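Local coordinates for conserved hypothetical protein (Staphylococcus aureus subsp. aureus, PDB 2AP3) that is of unknown function but belongs to a family of putative cell-wall binding lipoproteins and folds as a bundle of long helices, at residues A[35-38]-A[39-43]; A[186-189]-A[190-194]. All coordinates share one frame; numbering follows the deposited sequence.

Contact 1: residues A[35-38]-A[39-43]; sequences IKTV and GKKIA
V38 turns CG1 anti to its backbone N (chi1 169°), which swings that methyl forward along the helix toward I42, one turn on. The end of the I42 side chain comes back to meet it, so that CD1 of I42 rests 3.7 Å from CG1 of V38. The two side chains run alongside each other and point the same way, forming a short apolar stripe on one flank of the helix. A quarter-turn round the cylinder, T37 and K41 repeat the i to i+4 spacing with a different chemistry. The methyl CG2 of T37 faces forward, and the K41 chain, bent at chi2 and again at chi4, folds its end back until NZ stands 3.8 Å from that CG2. This is a van der Waals touch only. The CG of K41 also packs 3.3 Å from O of T37, close beside the carbonyl that its own N-H engages.

Four consecutive i+4 to i backbone hydrogen bonds, from G39, K40, K41 and I42 to I35, K36, T37 and V38, run through this stretch. The bond from N of I42 to O of V38 is 2.8 Å long, and that from N of K41 to O of T37 is 2.9 Å. G39 brings no side chain, but its N-H reaches O of I35 at 3.0 Å.

Such i to i+4 packing along one helix is characteristic of a helical bundle, and here the helix is 33-50, with I35 and V38 facing helix 61-96: V38 touches K84 there, and I35 lies against E85, A88 and I89.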
# COMPACT_ATOMS: atom_id res chain seq x y z
N ILE A 35 -4.00 7.61 2.62
CA ILE A 35 -3.78 6.49 1.69
C ILE A 35 -5.10 6.12 0.99
O ILE A 35 -5.10 5.73 -0.19
CB ILE A 35 -3.12 5.26 2.40
CG1 ILE A 35 -1.75 5.67 2.94
CG2 ILE A 35 -3.05 4.03 1.48
CD1 ILE A 35 -1.07 4.58 3.74
N LYS A 36 -6.23 6.25 1.69
CA LYS A 36 -7.52 6.02 1.05
C LYS A 36 -7.79 7.04 -0.07
O LYS A 36 -8.28 6.68 -1.14
CB LYS A 36 -8.66 6.04 2.08
CG LYS A 36 -8.67 4.82 3.00
CD LYS A 36 -8.99 3.53 2.25
CE LYS A 36 -9.32 2.41 3.24
NZ LYS A 36 -9.33 1.07 2.57
N THR A 37 -7.43 8.30 0.17
CA THR A 37 -7.61 9.36 -0.82
C THR A 37 -6.73 9.09 -2.04
O THR A 37 -7.16 9.26 -3.19
CB THR A 37 -7.26 10.74 -0.21
OG1 THR A 37 -8.09 10.95 0.93
CG2 THR A 37 -7.52 11.87 -1.21
N VAL A 38 -5.49 8.66 -1.79
CA VAL A 38 -4.60 8.25 -2.89
C VAL A 38 -5.24 7.15 -3.76
O VAL A 38 -5.25 7.22 -4.99
CB VAL A 38 -3.23 7.74 -2.35
CG1 VAL A 38 -2.43 7.07 -3.46
CG2 VAL A 38 -2.47 8.89 -1.68
N GLY A 39 -5.78 6.12 -3.11
CA GLY A 39 -6.47 5.05 -3.82
C GLY A 39 -7.60 5.54 -4.69
O GLY A 39 -7.75 5.08 -5.82
N LYS A 40 -8.40 6.48 -4.17
CA LYS A 40 -9.48 7.05 -4.98
C LYS A 40 -8.95 7.82 -6.18
O LYS A 40 -9.47 7.72 -7.29
CB LYS A 40 -10.39 7.93 -4.14
CG LYS A 40 -11.22 7.14 -3.16
CD LYS A 40 -12.05 8.08 -2.30
CE LYS A 40 -12.68 7.34 -1.13
NZ LYS A 40 -13.70 8.23 -0.48
N LYS A 41 -7.88 8.59 -5.97
CA LYS A 41 -7.33 9.42 -7.04
C LYS A 41 -6.71 8.53 -8.12
O LYS A 41 -6.87 8.78 -9.31
CB LYS A 41 -6.28 10.38 -6.47
CG LYS A 41 -6.90 11.49 -5.63
CD LYS A 41 -7.52 12.59 -6.46
CE LYS A 41 -8.43 13.48 -5.61
NZ LYS A 41 -7.81 14.01 -4.36
N ILE A 42 -6.02 7.47 -7.71
CA ILE A 42 -5.46 6.53 -8.67
C ILE A 42 -6.58 5.78 -9.40
O ILE A 42 -6.50 5.59 -10.62
CB ILE A 42 -4.44 5.59 -8.01
CG1 ILE A 42 -3.18 6.40 -7.66
CG2 ILE A 42 -4.05 4.44 -8.97
CD1 ILE A 42 -2.19 5.58 -6.84
N ALA A 43 -7.65 5.46 -8.70
CA ALA A 43 -8.79 4.82 -9.38
C ALA A 43 -9.39 5.72 -10.47
O ALA A 43 -9.73 5.26 -11.57
CB ALA A 43 -9.86 4.38 -8.38

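Contact 2: residues A[186-189]-A[190-194]. Unlike the reference sequence in segment 186-189: Q189 (reference Gly).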
# COMPACT_ATOMS: atom_id res chain seq x y z
N ASN A 186 -4.90 -8.22 7.69
CA ASN A 186 -5.80 -9.08 8.47
C ASN A 186 -5.15 -9.67 9.72
O ASN A 186 -5.76 -9.69 10.79
CB ASN A 186 -6.41 -10.18 7.60
CG ASN A 186 -7.35 -9.62 6.55
OD1 ASN A 186 -7.91 -8.53 6.72
ND2 ASN A 186 -7.53 -10.36 5.47
N LYS A 187 -3.91 -10.13 9.58
CA LYS A 187 -3.18 -10.69 10.71
C LYS A 187 -2.96 -9.62 11.79
O LYS A 187 -2.97 -9.94 12.99
CB LYS A 187 -1.85 -11.29 10.26
CG LYS A 187 -1.17 -12.18 11.30
CD LYS A 187 0.18 -12.68 10.79
CE LYS A 187 0.82 -13.64 11.78
NZ LYS A 187 1.93 -14.39 11.13
N VAL A 188 -2.76 -8.37 11.37
CA VAL A 188 -2.64 -7.26 12.33
C VAL A 188 -3.87 -7.21 13.24
O VAL A 188 -3.73 -7.16 14.47
CB VAL A 188 -2.36 -5.89 11.64
CG1 VAL A 188 -2.56 -4.72 12.62
CG2 VAL A 188 -0.95 -5.87 11.11
N GLN A 189 -5.06 -7.25 12.66
CA GLN A 189 -6.27 -7.28 13.48
C GLN A 189 -6.38 -8.53 14.37
O GLN A 189 -6.83 -8.42 15.51
CB GLN A 189 -7.54 -7.06 12.65
CG GLN A 189 -8.83 -7.08 13.49
CD GLN A 189 -8.79 -6.15 14.71
OE1 GLN A 189 -8.73 -6.61 15.85
NE2 GLN A 189 -8.82 -4.84 14.46
N LYS A 190 -5.99 -9.71 13.87
CA LYS A 190 -6.04 -10.92 14.71
C LYS A 190 -5.18 -10.78 15.98
O LYS A 190 -5.61 -11.19 17.07
CB LYS A 190 -5.68 -12.20 13.93
CG LYS A 190 -4.19 -12.56 13.90
CD LYS A 190 -3.95 -14.01 13.53
CE LYS A 190 -2.53 -14.42 13.90
NZ LYS A 190 -2.25 -15.86 13.63
N GLU A 191 -3.99 -10.20 15.84
CA GLU A 191 -3.10 -10.04 16.98
C GLU A 191 -3.64 -9.01 17.95
O GLU A 191 -3.46 -9.15 19.17
CB GLU A 191 -1.68 -9.67 16.53
CG GLU A 191 -1.02 -10.69 15.59
CD GLU A 191 -0.80 -12.07 16.21
OE1 GLU A 191 -0.32 -12.97 15.49
OE2 GLU A 191 -1.09 -12.26 17.41
N LYS A 192 -4.33 -8.00 17.42
CA LYS A 192 -4.98 -6.99 18.25
C LYS A 192 -6.07 -7.59 19.13
O LYS A 192 -6.20 -7.22 20.30
CB LYS A 192 -5.57 -5.87 17.39
CG LYS A 192 -4.53 -4.86 16.93
CD LYS A 192 -5.17 -3.85 15.99
CE LYS A 192 -4.15 -2.86 15.48
NZ LYS A 192 -4.76 -1.86 14.54
N GLN A 193 -6.86 -8.50 18.55
CA GLN A 193 -7.94 -9.19 19.28
C GLN A 193 -7.38 -9.99 20.46
O GLN A 193 -7.92 -9.92 21.57
CB GLN A 193 -8.71 -10.12 18.34
CG GLN A 193 -9.86 -9.47 17.57
CD GLN A 193 -10.71 -10.50 16.83
OE1 GLN A 193 -10.22 -11.18 15.93
NE2 GLN A 193 -11.98 -10.61 17.21
N ASP A 194 -6.29 -10.72 20.23
CA ASP A 194 -5.61 -11.47 21.29
C ASP A 194 -5.02 -10.57 22.37
O ASP A 194 -5.21 -10.82 23.56
CB ASP A 194 -4.49 -12.35 20.72
CG ASP A 194 -5.01 -13.66 20.14
OD1 ASP A 194 -6.23 -13.78 19.90
OD2 ASP A 194 -4.18 -14.56 19.92
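K187 and K190 lie side by side and point the same way, two extended lysine chains whose aliphatic parts touch where CG of K187 comes within 3.7 Å of CE of K190. K190 gets there with CG set between its backbone N and carbonyl carbon (chi1 89°), the crowded position, which also presses CG to 3.0 Å from O of K187. The ammonium ends stay apart, with NZ of K187 and NZ of K190 5.1 Å from each other. E191 also runs alongside K187. NZ of K190 makes a long salt bridge of 3.9 Å to OE1 of E191; the same oxygen accepts a hydrogen bond from Q117 on helix 109-150, which probably helps to fix the carboxylate.

On another flank V188 and K192 share a direction. The K192 chain passes V188 so that its CE sits 3.8 Å from CG1 of V188, and its NZ goes on to a weak, long ion pair with D26 of helix 10-30.

Q189 breaks the parallel pattern. Bent at chi2, it crosses K192 and Q193 at about a right angle, and its OE1 lies 3.5 Å from CG of Q193 and 3.6 Å from CB of K192. These are contacts with carbon, and the amide planes of Q189 and Q193 stand 77° apart. Beneath the side chains, backbone bonds from K190, E191, K192 and Q193 return to the carbonyls four residues earlier.

This is the pattern of a bundle helix seated between two neighbours: K187, V188 and E191 pack on V121 of helix 109-150, K192 packs on V25 and K29 of helix 10-30, and Q189 and Q193 are exposed.

From the N terminus, the chain runs through helix 10-30 and then enters helix 33-50, where contact 1 spans little more than two turns. Helices 61-96 and 109-150 follow before helix 157-195 brings contact 2, near the C-terminal end. Neither contact closes a long loop: each joins successive turns of one helix, and the two occur in series, without nesting or crossing. The centres of contact 1 and contact 2 are about 25 Å apart. The nearest atoms of contact 1 and contact 2 are about 11 Å apart. Their outward partners differ too. I35 and V38 of contact 1 lie against helix 61-96, whereas residues 186-194 bind the last helix to helices 10-30 and 109-150.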